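PDB 1FI2: oxalate oxidase from Hordeum vulgare, which oxidises oxalate with dioxygen to hydrogen peroxide and carbon dioxide at a manganese centre, and also shows superoxide dismutase activity. Local coordinates for the interface of chains A and B. Residues are numbered along the deposited sequence; one frame, centred on the assembly and turned at random. Chains: chain A/B, Oxalate oxidase.

The interface of chains A and B. Residues chain A 51-53, 82-84, 140; chain B 177, 181.
A:Thr84 and B:Lys181 form the apolar centre of this patch, where helix 176-183 of one germin subunit lies against the cupin beta-jellyroll of its neighbour. Germin is a hexamer built as a trimer of dimers, and the interface is two-fold symmetric, so the same contact recurs with the chains exchanged. The two side chains lie alongside each other, running opposite ways, the methyl CG2 of A:Thr84 touching CG of B:Lys181 at 3.6 Å. That methyl sits in the cramped rotamer position, flanked by both the main-chain N and the carbonyl carbon, while OG1 is anti to the N. Next to it, CB of A:Thr84 lies in plane at the edge of the A:Phe140 ring, whose CE1 comes no nearer than 4.1 Å to the carbonyl O of B:Pro177, in the first turn of the helix.

From this centre the lysine runs out across the carbonyl of A:Gly82, its CE 3.7 Å from that O. The side chain of B:Lys181 starts with CG anti to the backbone N, then bends at chi2 (68°) and chi4 (63°), the second bend turning the terminal amine NZ toward the loop at A:Pro51 and A:Asn52. There NZ donates to two successive backbone carbonyls. It reaches A:Pro51 O at 2.6 Å in the carbonyl plane, on a lone pair; the equally short bond to A:Asn52 O comes from above the carbonyl plane, at a C=O...N angle of 91°. Together the two oxygens would be expected to favour a charged amine. An alanine at B:Lys181 would remove both hydrogen bonds and the methylene contact with A:Thr84, and would probably loosen the hold of the helix on this loop.

At the rim a water bridges the main chain of the helix to the same loop, 2.7 Å from B:Lys181 O and 2.7 Å from the side-chain amide oxygen OD1 of A:Asn52.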
loop_
_atom_site.group_PDB
_atom_site.type_symbol
_atom_site.label_atom_id
_atom_site.label_comp_id
_atom_site.label_asym_id
_atom_site.label_seq_id
_atom_site.Cartn_x
_atom_site.Cartn_y
_atom_site.Cartn_z
ATOM N N PRO A 51 -31.952 -20.235 -9.673
ATOM C CA PRO A 51 -31.405 -20.970 -10.800
ATOM C C PRO A 51 -30.067 -21.615 -10.482
ATOM O O PRO A 51 -29.848 -22.777 -10.837
ATOM C CB PRO A 51 -31.285 -19.934 -11.909
ATOM C CG PRO A 51 -32.240 -18.852 -11.537
ATOM C CD PRO A 51 -32.274 -18.833 -10.030
ATOM N N ASN A 52 -29.183 -20.910 -9.770
ATOM C CA ASN A 52 -27.916 -21.483 -9.356
ATOM C C ASN A 52 -28.065 -22.498 -8.230
ATOM O O ASN A 52 -27.190 -23.380 -8.162
ATOM C CB ASN A 52 -26.909 -20.435 -8.873
ATOM C CG ASN A 52 -26.394 -19.507 -9.944
ATOM O OD1 ASN A 52 -26.312 -19.851 -11.120
ATOM N ND2 ASN A 52 -26.027 -18.300 -9.523
ATOM N N GLY A 53 -29.095 -22.459 -7.407
ATOM C CA GLY A 53 -29.231 -23.445 -6.337
ATOM C C GLY A 53 -28.405 -23.046 -5.118
ATOM O O GLY A 53 -28.106 -23.860 -4.248
ATOM N N GLY A 82 -26.734 -30.181 -4.819
ATOM C CA GLY A 82 -26.406 -30.061 -6.227
ATOM C C GLY A 82 -26.317 -28.624 -6.722
ATOM O O GLY A 82 -26.136 -28.374 -7.920
ATOM N N GLY A 83 -26.440 -27.663 -5.810
ATOM C CA GLY A 83 -26.383 -26.253 -6.166
ATOM C C GLY A 83 -24.932 -25.798 -6.303
ATOM O O GLY A 83 -24.024 -26.445 -5.778
ATOM N N THR A 84 -24.752 -24.669 -6.976
ATOM C CA THR A 84 -23.413 -24.136 -7.188
ATOM C C THR A 84 -23.330 -22.637 -6.952
ATOM O O THR A 84 -24.306 -21.914 -7.143
ATOM C CB THR A 84 -22.975 -24.465 -8.634
ATOM O OG1 THR A 84 -21.625 -24.042 -8.861
ATOM C CG2 THR A 84 -23.870 -23.794 -9.668
ATOM N N PHE A 140 -19.453 -26.303 -5.320
ATOM C CA PHE A 140 -20.538 -27.179 -5.768
ATOM C C PHE A 140 -20.939 -28.121 -4.639
ATOM O O PHE A 140 -20.079 -28.807 -4.081
ATOM C CB PHE A 140 -20.061 -27.936 -7.006
ATOM C CG PHE A 140 -21.049 -28.844 -7.671
ATOM C CD1 PHE A 140 -22.046 -28.338 -8.483
ATOM C CD2 PHE A 140 -20.940 -30.221 -7.544
ATOM C CE1 PHE A 140 -22.950 -29.171 -9.113
ATOM C CE2 PHE A 140 -21.835 -31.066 -8.177
ATOM C CZ PHE A 140 -22.842 -30.539 -8.961
ATOM N N PRO B 177 -20.578 -31.856 -15.053
ATOM C CA PRO B 177 -21.730 -31.606 -14.204
ATOM C C PRO B 177 -21.673 -30.273 -13.478
ATOM O O PRO B 177 -22.709 -29.667 -13.170
ATOM C CB PRO B 177 -21.744 -32.787 -13.237
ATOM C CG PRO B 177 -21.001 -33.865 -13.956
ATOM C CD PRO B 177 -19.900 -33.129 -14.686
ATOM N N LYS B 181 -24.644 -27.201 -14.530
ATOM C CA LYS B 181 -25.436 -26.488 -13.539
ATOM C C LYS B 181 -25.192 -24.985 -13.658
ATOM O O LYS B 181 -26.119 -24.184 -13.584
ATOM C CB LYS B 181 -25.099 -26.951 -12.118
ATOM C CG LYS B 181 -25.964 -26.335 -11.034
ATOM C CD LYS B 181 -27.404 -26.828 -11.113
ATOM C CE LYS B 181 -28.235 -26.195 -10.004
ATOM N NZ LYS B 181 -28.287 -24.714 -10.165
HETATM O O HOH W 1 -27.176 -21.775 -12.809
#